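Polyhedrin (Simulium ubiquitum cypovirus, PDB 5A9A) probably packs into the micron-sized crystals, called polyhedra, that occlude and protect cypovirus particles outside the insect host, and binds UTP in the crystal. Local coordinates at residues G45-I50 with P205-E211; W64-M70 with L99-P103. Residue numbers count along the deposited sequence, not the author numbering.

Contact 1: residues G45-I50 with P205-E211; sequences GSYRLI and PLYLDNE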
ATOM      1  N   GLY A  45      18.019 -19.956  13.472  1.00 17.47           N
ATOM      2  CA  GLY A  45      19.277 -19.245  13.337  1.00 18.46           C
ATOM      3  C   GLY A  45      19.458 -18.574  11.987  1.00 18.20           C
ATOM      4  O   GLY A  45      20.530 -18.042  11.693  1.00 16.97           O
ATOM      5  N   SER A  46      18.415 -18.593  11.162  1.00 15.35           N
ATOM      6  CA  SER A  46      18.493 -18.004   9.830  1.00 15.93           C
ATOM      7  C   SER A  46      17.718 -16.695   9.762  1.00 16.20           C
ATOM      8  O   SER A  46      17.047 -16.310  10.719  1.00 13.85           O
ATOM      9  CB  SER A  46      17.972 -18.983   8.777  1.00 17.62           C
ATOM     10  OG  SER A  46      18.801 -20.131   8.710  1.00 17.62           O
ATOM     11  N   TYR A  47      17.813 -16.023   8.619  1.00 15.66           N
ATOM     12  CA  TYR A  47      17.300 -14.667   8.482  1.00 16.31           C
ATOM     13  C   TYR A  47      16.262 -14.532   7.377  1.00 14.97           C
ATOM     14  O   TYR A  47      16.263 -15.282   6.404  1.00 14.16           O
ATOM     15  CB  TYR A  47      18.461 -13.711   8.195  1.00 14.53           C
ATOM     16  CG  TYR A  47      19.583 -13.821   9.198  1.00 16.86           C
ATOM     17  CD1 TYR A  47      20.605 -14.745   9.023  1.00 16.96           C
ATOM     18  CD2 TYR A  47      19.617 -13.009  10.324  1.00 17.51           C
ATOM     19  CE1 TYR A  47      21.629 -14.853   9.938  1.00 17.72           C
ATOM     20  CE2 TYR A  47      20.636 -13.112  11.244  1.00 17.52           C
ATOM     21  CZ  TYR A  47      21.642 -14.034  11.046  1.00 19.87           C
ATOM     22  OH  TYR A  47      22.662 -14.142  11.965  1.00 21.88           O
ATOM     23  N   ARG A  48      15.375 -13.557   7.545  1.00 15.69           N
ATOM     24  CA  ARG A  48      14.475 -13.135   6.484  1.00 15.13           C
ATOM     25  C   ARG A  48      14.639 -11.632   6.318  1.00 16.25           C
ATOM     26  O   ARG A  48      14.406 -10.873   7.259  1.00 15.54           O
ATOM     27  CB  ARG A  48      13.026 -13.480   6.826  1.00 15.92           C
ATOM     28  CG  ARG A  48      12.049 -13.217   5.694  1.00 18.32           C
ATOM     29  CD  ARG A  48      10.636 -13.627   6.075  1.00 18.09           C
ATOM     30  NE  ARG A  48      10.138 -12.870   7.220  1.00 16.90           N
ATOM     31  CZ  ARG A  48       9.013 -12.159   7.230  1.00 19.01           C
ATOM     32  NH1 ARG A  48       8.227 -12.118   6.159  1.00 18.08           N
ATOM     33  NH2 ARG A  48       8.657 -11.505   8.327  1.00 17.87           N
ATOM     34  N   LEU A  49      15.048 -11.211   5.127  1.00 14.32           N
ATOM     35  CA  LEU A  49      15.411  -9.818   4.889  1.00 16.15           C
ATOM     36  C   LEU A  49      14.450  -9.151   3.915  1.00 16.14           C
ATOM     37  O   LEU A  49      14.208  -9.656   2.818  1.00 16.17           O
ATOM     38  CB  LEU A  49      16.845  -9.739   4.355  1.00 14.92           C
ATOM     39  CG  LEU A  49      17.454  -8.342   4.203  1.00 15.62           C
ATOM     40  CD1 LEU A  49      18.969  -8.417   4.302  1.00 18.64           C
ATOM     41  CD2 LEU A  49      17.031  -7.691   2.895  1.00 13.27           C
ATOM     42  N   ILE A  50      13.907  -8.009   4.319  1.00 19.17           N
ATOM     43  CA  ILE A  50      13.004  -7.252   3.461  1.00 18.90           C
ATOM     44  C   ILE A  50      13.632  -5.919   3.082  1.00 17.78           C
ATOM     45  O   ILE A  50      13.920  -5.083   3.938  1.00 15.57           O
ATOM     46  CB  ILE A  50      11.640  -7.022   4.127  1.00 19.34           C
ATOM     47  CG1 ILE A  50      11.040  -8.361   4.566  1.00 18.98           C
ATOM     48  CG2 ILE A  50      10.697  -6.311   3.170  1.00 17.74           C
ATOM     49  CD1 ILE A  50      11.474  -8.803   5.949  1.00 16.83           C
ATOM     50  N   PRO A 205      10.470 -10.727   0.510  1.00 16.95           N
ATOM     51  CA  PRO A 205      11.420 -11.151   1.543  1.00 17.09           C
ATOM     52  C   PRO A 205      12.429 -12.167   1.024  1.00 17.05           C
ATOM     53  O   PRO A 205      12.064 -13.084   0.287  1.00 17.46           O
ATOM     54  CB  PRO A 205      10.519 -11.787   2.607  1.00 19.68           C
ATOM     55  CG  PRO A 205       9.200 -11.131   2.423  1.00 20.83           C
ATOM     56  CD  PRO A 205       9.073 -10.903   0.942  1.00 18.20           C
ATOM     57  N   LEU A 206      13.689 -11.995   1.407  1.00 16.47           N
ATOM     58  CA  LEU A 206      14.742 -12.937   1.045  1.00 17.08           C
ATOM     59  C   LEU A 206      15.090 -13.814   2.234  1.00 16.42           C
ATOM     60  O   LEU A 206      15.051 -13.365   3.379  1.00 15.55           O
ATOM     61  CB  LEU A 206      15.994 -12.195   0.582  1.00 14.89           C
ATOM     62  CG  LEU A 206      15.898 -11.466  -0.759  1.00 18.03           C
ATOM     63  CD1 LEU A 206      17.073 -10.516  -0.925  1.00 16.15           C
ATOM     64  CD2 LEU A 206      15.840 -12.463  -1.906  1.00 16.47           C
ATOM     65  N   TYR A 207      15.436 -15.066   1.956  1.00 15.71           N
ATOM     66  CA  TYR A 207      15.813 -15.999   3.005  1.00 18.05           C
ATOM     67  C   TYR A 207      17.303 -16.305   2.938  1.00 17.26           C
ATOM     68  O   TYR A 207      17.801 -16.819   1.935  1.00 17.10           O
ATOM     69  CB  TYR A 207      14.980 -17.277   2.897  1.00 21.21           C
ATOM     70  CG  TYR A 207      13.512 -17.030   3.143  1.00 21.48           C
ATOM     71  CD1 TYR A 207      12.667 -16.658   2.104  1.00 22.88           C
ATOM     72  CD2 TYR A 207      12.971 -17.148   4.416  1.00 20.57           C
ATOM     73  CE1 TYR A 207      11.324 -16.417   2.327  1.00 24.81           C
ATOM     74  CE2 TYR A 207      11.633 -16.909   4.649  1.00 23.07           C
ATOM     75  CZ  TYR A 207      10.811 -16.546   3.602  1.00 25.40           C
ATOM     76  OH  TYR A 207       9.476 -16.311   3.835  1.00 22.86           O
ATOM     77  N   LEU A 208      18.008 -15.966   4.012  1.00 15.74           N
ATOM     78  CA  LEU A 208      19.451 -16.152   4.086  1.00 16.71           C
ATOM     79  C   LEU A 208      19.778 -17.138   5.208  1.00 17.90           C
ATOM     80  O   LEU A 208      19.359 -16.952   6.351  1.00 16.63           O
ATOM     81  CB  LEU A 208      20.151 -14.807   4.321  1.00 15.72           C
ATOM     82  CG  LEU A 208      19.904 -13.713   3.272  1.00 16.67           C
ATOM     83  CD1 LEU A 208      18.625 -12.936   3.556  1.00 15.01           C
ATOM     84  CD2 LEU A 208      21.085 -12.754   3.205  1.00 17.12           C
ATOM     85  N   ASP A 209      20.528 -18.184   4.874  1.00 16.15           N
ATOM     86  CA  ASP A 209      20.752 -19.301   5.791  1.00 17.33           C
ATOM     87  C   ASP A 209      21.512 -18.923   7.062  1.00 18.22           C
ATOM     88  O   ASP A 209      21.162 -19.362   8.158  1.00 15.91           O
ATOM     89  CB  ASP A 209      21.519 -20.422   5.090  1.00 17.68           C
ATOM     90  CG  ASP A 209      20.685 -21.144   4.052  1.00 21.45           C
ATOM     91  OD1 ASP A 209      19.461 -20.904   3.988  1.00 22.58           O
ATOM     92  OD2 ASP A 209      21.261 -21.964   3.309  1.00 18.93           O
ATOM     93  N   ASN A 210      22.560 -18.120   6.910  1.00 16.58           N
ATOM     94  CA  ASN A 210      23.479 -17.858   8.011  1.00 17.70           C
ATOM     95  C   ASN A 210      24.063 -16.451   7.939  1.00 16.74           C
ATOM     96  O   ASN A 210      23.832 -15.724   6.974  1.00 15.87           O
ATOM     97  CB  ASN A 210      24.605 -18.891   7.998  1.00 17.96           C
ATOM     98  CG  ASN A 210      25.436 -18.825   6.735  1.00 18.70           C
ATOM     99  OD1 ASN A 210      26.310 -17.971   6.603  1.00 18.52           O
ATOM    100  ND2 ASN A 210      25.164 -19.728   5.795  1.00 16.80           N
ATOM    101  N   GLU A 211      24.827 -16.068   8.956  1.00 17.43           N
ATOM    102  CA  GLU A 211      25.308 -14.690   9.044  1.00 18.36           C
ATOM    103  C   GLU A 211      26.407 -14.386   8.030  1.00 17.45           C
ATOM    104  O   GLU A 211      26.597 -13.233   7.647  1.00 16.57           O
ATOM    105  CB  GLU A 211      25.794 -14.360  10.455  1.00 20.84           C
ATOM    106  CG  GLU A 211      26.117 -12.883  10.623  1.00 23.78           C
ATOM    107  CD  GLU A 211      26.433 -12.494  12.056  1.00 22.67           C
ATOM    108  OE1 GLU A 211      26.853 -13.370  12.840  1.00 22.98           O
ATOM    109  OE2 GLU A 211      26.256 -11.306  12.393  1.00 19.65           O
TER
HETATM  110  O   HOH W   1       8.197 -14.220   3.769  1.00 28.38           O
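Tyr-47 buries 106 Å² against 205-211, the largest share of any residue here, with Leu-208 (72 Å²) and Leu-49 (68 Å²) next. Tyr-47 and Leu-208 form an antiparallel hydrogen-bonded pair: Tyr-47 N donates to Leu-208 O (2.9 Å, 167°) and Leu-208 N to Tyr-47 O (3.0 Å, 163°). Two residues on, Leu-49 N to Leu-206 O and Leu-206 N to Leu-49 O are both 2.8 Å. Between them lies the non-hydrogen-bonded pair Arg-48/Tyr-207, with CA atoms 4.7 Å apart. The two short strands run at 147°.

Tyr-47, Leu-49, Leu-206 and Leu-208 share one face. Leu-208 CD1 packs 3.7 Å from Leu-49 CB, while the Tyr-47 ring reaches past the strand end, its edge against the link into helix 211-221: CE1 lies 3.5 Å from Asn-210 C, and Tyr-47 OH 3.5 Å from Glu-211 CB. That helix, N-capped by Asn-210, covers this face through Leu-214 and Tyr-217. Where the strand pairing stops, Ser-46 OG donates to Asp-209 O (2.5 Å).

The other face is more polar. Arg-48 CG sits 4.3 Å from the Tyr-207 ring centroid, 26° off its normal, a CH-pi contact. A water accepts from Arg-48 NH1 (3.2 Å) and donates to Tyr-207 OH (2.5 Å); Arg-48 NH2 is hydrogen-bonded to Asp-66 O, and Tyr-207 OH to Tyr-69 O.

Two-bond pairs alternating with a non-hydrogen-bonded pair are characteristic of regular antiparallel pairing, and here they join the 206-208 part of strand 201-208, outermost in its sheet within the chain, to strand 47-54 of the polyhedrin fold.

Contact 2: residues W64-M70 with L99-P103; sequences WRDMLYM and LFEYP. With UTP (uridine 5'-triphosphate), chain B.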
ATOM      1  N   TRP A  64       1.104  -8.454  12.939  1.00 15.17           N
ATOM      2  CA  TRP A  64       1.589  -9.636  13.640  1.00 16.15           C
ATOM      3  C   TRP A  64       1.886 -10.777  12.669  1.00 16.51           C
ATOM      4  O   TRP A  64       2.943 -11.401  12.736  1.00 15.61           O
ATOM      5  CB  TRP A  64       0.593 -10.108  14.698  1.00 16.36           C
ATOM      6  CG  TRP A  64       1.109 -11.286  15.451  1.00 17.60           C
ATOM      7  CD1 TRP A  64       1.858 -11.264  16.587  1.00 17.48           C
ATOM      8  CD2 TRP A  64       0.946 -12.665  15.103  1.00 16.71           C
ATOM      9  NE1 TRP A  64       2.167 -12.543  16.975  1.00 16.58           N
ATOM     10  CE2 TRP A  64       1.618 -13.423  16.081  1.00 16.69           C
ATOM     11  CE3 TRP A  64       0.294 -13.332  14.062  1.00 16.70           C
ATOM     12  CZ2 TRP A  64       1.658 -14.814  16.050  1.00 16.82           C
ATOM     13  CZ3 TRP A  64       0.329 -14.716  14.035  1.00 17.70           C
ATOM     14  CH2 TRP A  64       1.005 -15.441  15.024  1.00 16.89           C
ATOM     15  N   ARG A  65       0.947 -11.043  11.766  1.00 17.16           N
ATOM     16  CA  ARG A  65       1.091 -12.132  10.807  1.00 16.28           C
ATOM     17  C   ARG A  65       2.315 -11.930   9.920  1.00 16.39           C
ATOM     18  O   ARG A  65       2.988 -12.892   9.552  1.00 17.84           O
ATOM     19  CB  ARG A  65      -0.163 -12.231   9.937  1.00 17.65           C
ATOM     20  CG  ARG A  65      -0.271 -13.521   9.138  1.00 19.33           C
ATOM     21  CD  ARG A  65      -0.556 -14.713  10.043  1.00 25.93           C
ATOM     22  NE  ARG A  65      -0.778 -15.932   9.270  1.00 28.55           N
ATOM     23  CZ  ARG A  65      -1.892 -16.660   9.297  1.00 27.86           C
ATOM     24  NH1 ARG A  65      -2.905 -16.323  10.084  1.00 24.69           N
ATOM     25  NH2 ARG A  65      -1.985 -17.748   8.543  1.00 26.27           N
ATOM     26  N   ASP A  66       2.600 -10.674   9.583  1.00 15.50           N
ATOM     27  CA  ASP A  66       3.728 -10.345   8.716  1.00 16.46           C
ATOM     28  C   ASP A  66       5.071 -10.693   9.349  1.00 16.66           C
ATOM     29  O   ASP A  66       6.092 -10.716   8.664  1.00 16.23           O
ATOM     30  CB  ASP A  66       3.711  -8.852   8.370  1.00 17.95           C
ATOM     31  CG  ASP A  66       2.530  -8.467   7.491  1.00 21.42           C
ATOM     32  OD1 ASP A  66       2.072  -9.322   6.708  1.00 19.02           O
ATOM     33  OD2 ASP A  66       2.062  -7.312   7.580  1.00 19.78           O
ATOM     34  N   MET A  67       5.070 -10.960  10.651  1.00 15.45           N
ATOM     35  CA  MET A  67       6.308 -11.230  11.375  1.00 15.63           C
ATOM     36  C   MET A  67       6.815 -12.642  11.110  1.00 16.93           C
ATOM     37  O   MET A  67       8.009 -12.913  11.252  1.00 15.64           O
ATOM     38  CB  MET A  67       6.097 -11.052  12.885  1.00 15.88           C
ATOM     39  CG  MET A  67       5.623  -9.664  13.311  1.00 14.85           C
ATOM     40  SD  MET A  67       6.887  -8.374  13.213  1.00 16.14           S
ATOM     41  CE  MET A  67       7.897  -8.758  14.646  1.00 18.46           C
ATOM     42  N   LEU A  68       5.912 -13.540  10.724  1.00 16.98           N
ATOM     43  CA  LEU A  68       6.240 -14.960  10.649  1.00 17.27           C
ATOM     44  C   LEU A  68       7.208 -15.301   9.514  1.00 18.84           C
ATOM     45  O   LEU A  68       7.283 -14.609   8.498  1.00 16.65           O
ATOM     46  CB  LEU A  68       4.970 -15.804  10.526  1.00 19.90           C
ATOM     47  CG  LEU A  68       3.936 -15.603  11.636  1.00 18.58           C
ATOM     48  CD1 LEU A  68       2.810 -16.614  11.491  1.00 18.82           C
ATOM     49  CD2 LEU A  68       4.574 -15.710  13.015  1.00 17.49           C
ATOM     50  N   TYR A  69       7.934 -16.396   9.715  1.00 20.20           N
ATOM     51  CA  TYR A  69       9.010 -16.826   8.832  1.00 20.06           C
ATOM     52  C   TYR A  69       8.555 -17.080   7.393  1.00 23.81           C
ATOM     53  O   TYR A  69       9.120 -16.522   6.451  1.00 20.30           O
ATOM     54  CB  TYR A  69       9.635 -18.097   9.410  1.00 21.74           C
ATOM     55  CG  TYR A  69      10.917 -18.536   8.743  1.00 22.13           C
ATOM     56  CD1 TYR A  69      12.004 -17.679   8.646  1.00 19.48           C
ATOM     57  CD2 TYR A  69      11.048 -19.820   8.232  1.00 27.96           C
ATOM     58  CE1 TYR A  69      13.182 -18.087   8.052  1.00 20.47           C
ATOM     59  CE2 TYR A  69      12.219 -20.234   7.630  1.00 26.90           C
ATOM     60  CZ  TYR A  69      13.285 -19.364   7.547  1.00 24.04           C
ATOM     61  OH  TYR A  69      14.454 -19.772   6.949  1.00 19.61           O
ATOM     62  N   MET A  70       7.541 -17.924   7.222  1.00 23.87           N
ATOM     63  CA  MET A  70       7.094 -18.305   5.885  1.00 29.45           C
ATOM     64  C   MET A  70       5.573 -18.321   5.766  1.00 36.42           C
ATOM     65  O   MET A  70       5.010 -17.728   4.847  1.00 31.61           O
ATOM     66  CB  MET A  70       7.665 -19.674   5.511  1.00 32.30           C
ATOM     67  CG  MET A  70       9.170 -19.663   5.323  1.00 36.77           C
ATOM     68  SD  MET A  70       9.774 -21.030   4.319  1.00 49.75           S
ATOM     69  CE  MET A  70      11.238 -20.279   3.613  1.00 35.06           C
ATOM     70  N   LEU A  99       5.458 -20.118  18.738  1.00 17.05           N
ATOM     71  CA  LEU A  99       5.580 -20.646  17.389  1.00 19.34           C
ATOM     72  C   LEU A  99       7.052 -20.780  17.019  1.00 22.19           C
ATOM     73  O   LEU A  99       7.859 -19.904  17.329  1.00 19.05           O
ATOM     74  CB  LEU A  99       4.910 -19.714  16.375  1.00 19.02           C
ATOM     75  CG  LEU A  99       3.384 -19.648  16.308  1.00 20.44           C
ATOM     76  CD1 LEU A  99       2.976 -18.688  15.199  1.00 19.38           C
ATOM     77  CD2 LEU A  99       2.772 -21.018  16.073  1.00 21.65           C
ATOM     78  N   PHE A 100       7.396 -21.881  16.361  1.00 21.95           N
ATOM     79  CA  PHE A 100       8.719 -22.033  15.773  1.00 22.80           C
ATOM     80  C   PHE A 100       9.035 -20.865  14.836  1.00 20.50           C
ATOM     81  O   PHE A 100      10.187 -20.444  14.733  1.00 18.35           O
ATOM     82  CB  PHE A 100       8.803 -23.348  14.987  1.00 24.80           C
ATOM     83  CG  PHE A 100       8.897 -24.577  15.852  1.00 25.03           C
ATOM     84  CD1 PHE A 100       9.410 -24.514  17.138  1.00 21.98           C
ATOM     85  CD2 PHE A 100       8.476 -25.804  15.367  1.00 29.15           C
ATOM     86  CE1 PHE A 100       9.495 -25.652  17.924  1.00 19.84           C
ATOM     87  CE2 PHE A 100       8.560 -26.945  16.148  1.00 26.74           C
ATOM     88  CZ  PHE A 100       9.069 -26.868  17.426  1.00 21.61           C
ATOM     89  N   GLU A 101       8.014 -20.338  14.164  1.00 18.55           N
ATOM     90  CA  GLU A 101       8.231 -19.380  13.078  1.00 20.30           C
ATOM     91  C   GLU A 101       8.107 -17.903  13.454  1.00 18.36           C
ATOM     92  O   GLU A 101       8.144 -17.038  12.575  1.00 16.43           O
ATOM     93  CB  GLU A 101       7.277 -19.661  11.917  1.00 22.35           C
ATOM     94  CG  GLU A 101       7.622 -20.904  11.119  1.00 29.69           C
ATOM     95  CD  GLU A 101       7.040 -20.870   9.718  1.00 34.79           C
ATOM     96  OE1 GLU A 101       6.554 -19.797   9.300  1.00 35.65           O
ATOM     97  OE2 GLU A 101       7.070 -21.916   9.036  1.00 35.46           O
ATOM     98  N   TYR A 102       7.946 -17.598  14.734  1.00 16.96           N
ATOM     99  CA  TYR A 102       7.946 -16.201  15.146  1.00 17.28           C
ATOM    100  C   TYR A 102       9.376 -15.794  15.495  1.00 16.92           C
ATOM    101  O   TYR A 102      10.074 -16.520  16.198  1.00 17.48           O
ATOM    102  CB  TYR A 102       7.005 -15.959  16.328  1.00 18.83           C
ATOM    103  CG  TYR A 102       6.871 -14.495  16.676  1.00 20.84           C
ATOM    104  CD1 TYR A 102       7.829 -13.857  17.448  1.00 20.21           C
ATOM    105  CD2 TYR A 102       5.793 -13.748  16.221  1.00 19.06           C
ATOM    106  CE1 TYR A 102       7.721 -12.522  17.759  1.00 21.48           C
ATOM    107  CE2 TYR A 102       5.673 -12.408  16.532  1.00 18.16           C
ATOM    108  CZ  TYR A 102       6.643 -11.802  17.302  1.00 18.44           C
ATOM    109  OH  TYR A 102       6.541 -10.471  17.622  1.00 19.29           O
ATOM    110  N   PRO A 103       9.820 -14.632  14.994  1.00 17.49           N
ATOM    111  CA  PRO A 103      11.232 -14.250  15.119  1.00 17.79           C
ATOM    112  C   PRO A 103      11.668 -13.974  16.555  1.00 17.13           C
ATOM    113  O   PRO A 103      10.833 -13.742  17.427  1.00 17.15           O
ATOM    114  CB  PRO A 103      11.322 -12.972  14.277  1.00 17.44           C
ATOM    115  CG  PRO A 103       9.954 -12.401  14.321  1.00 18.72           C
ATOM    116  CD  PRO A 103       9.023 -13.583  14.334  1.00 18.10           C
TER
HETATM  117  PA  UTP B1245       3.468 -31.869  15.142  1.00 69.07           P
HETATM  118  O1A UTP B1245       3.525 -31.788  16.647  1.00 50.82           O
HETATM  119  O2A UTP B1245       4.645 -32.408  14.366  1.00 52.36           O
HETATM  120  O3A UTP B1245       2.155 -32.698  14.718  1.00 54.39           O
HETATM  121  O5' UTP B1245       3.156 -30.399  14.575  1.00 55.90           O
HETATM  122  PB  UTP B1245       0.793 -32.636  15.577  1.00 64.62           P
HETATM  123  O1B UTP B1245      -0.337 -33.023  14.657  1.00 55.51           O
HETATM  124  O2B UTP B1245       1.013 -33.390  16.864  1.00 56.76           O
HETATM  125  O3B UTP B1245       0.614 -31.074  15.928  1.00 56.20           O
HETATM  126  PG  UTP B1245      -0.007 -30.597  17.336  1.00 59.07           P
HETATM  127  O1G UTP B1245      -0.525 -31.873  17.950  1.00 52.01           O
HETATM  128  O2G UTP B1245      -1.075 -29.606  16.960  1.00 45.17           O
HETATM  129  O3G UTP B1245       1.183 -29.989  18.035  1.00 50.30           O
HETATM  130  C5' UTP B1245       4.136 -29.673  13.837  1.00 46.42           C
HETATM  131  C4' UTP B1245       4.948 -28.802  14.785  1.00 47.62           C
HETATM  132  O4' UTP B1245       5.419 -27.616  14.143  1.00 46.30           O
HETATM  133  C1' UTP B1245       5.590 -26.611  15.142  1.00 39.32           C
HETATM  134  C2' UTP B1245       4.520 -26.878  16.189  1.00 40.95           C
HETATM  135  O2' UTP B1245       5.013 -26.683  17.519  1.00 35.01           O
HETATM  136  C3' UTP B1245       4.133 -28.333  15.980  1.00 44.40           C
HETATM  137  O3' UTP B1245       4.455 -29.110  17.133  1.00 41.97           O
HETATM  138  N1  UTP B1245       5.515 -25.268  14.560  1.00 41.29           N
HETATM  139  C6  UTP B1245       5.675 -25.104  13.245  1.00 41.92           C
HETATM  140  C2  UTP B1245       5.305 -24.145  15.384  1.00 31.84           C
HETATM  141  O2  UTP B1245       5.163 -24.293  16.611  1.00 35.66           O
HETATM  142  N3  UTP B1245       5.251 -22.919  14.856  1.00 40.45           N
HETATM  143  C4  UTP B1245       5.405 -22.734  13.539  1.00 38.49           C
HETATM  144  O4  UTP B1245       5.355 -21.582  13.058  1.00 28.38           O
HETATM  145  C5  UTP B1245       5.621 -23.826  12.705  1.00 43.61           C
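The UTP pocket has one wall in the 99-103 loop, and this contact fixes the back of that loop to 64-70. On the nucleotide side, Glu-101 N makes a weak hydrogen bond to UTP O4 (3.1 Å, 130°), Leu-99 CD2 lies 3.4 Å from UTP N3, and the Phe-100 ring has UTP O2' over one face; His-79 NE2 and His-96 NE2 are also hydrogen-bonded to the ligand.

Glu-101, with 95 Å² covered, faces both ways. Its O accepts from Tyr-69 N (2.9 Å, 140°) and its OE1 from Met-70 N (3.0 Å, 154°), so backbone and carboxylate hold successive amides; OE1 also accepts from Asp-71 N. The motif behind this is a type I beta turn, Leu-99 to Tyr-102, whose closing bond from Tyr-102 N to Leu-99 O is weak at 3.5 Å.

Beside the turn the packing is apolar. Leu-99 CD1 meets Trp-64 CH2 at 3.8 Å and Leu-68 CD2 at 4.0 Å. The Tyr-102 ring and the five-membered ring of Trp-64 are near parallel (27°) but slid apart, centroids 5.4 Å from each other, and Trp-64 NE1 is hydrogen-bonded to Gln-167 O. Met-67 CB approaches Tyr-102 CE2 (3.9 Å) and Pro-103 CD (4.1 Å).

Contact 1 joins two sheet strands and is only partly buried, with Asp-209 exposed at its end; contact 2 joins two loops, yet six of its nine touching residues are buried. Regular paired backbone bonds hold the first, whereas the second relies on one main-chain bond, one carboxylate bond and apolar packing. Their centres are 13 Å apart, and 64-70 and 99-103 both fall in sequence between 45-50 and 205-211. They meet directly: Tyr-207 OH lies 2.6 Å from Tyr-69 O and Arg-48 NH2 2.7 Å from Asp-66 O, both probable hydrogen bonds. Segment 64-70 thus touches both strands of contact 1 and the UTP-binding turn of contact 2.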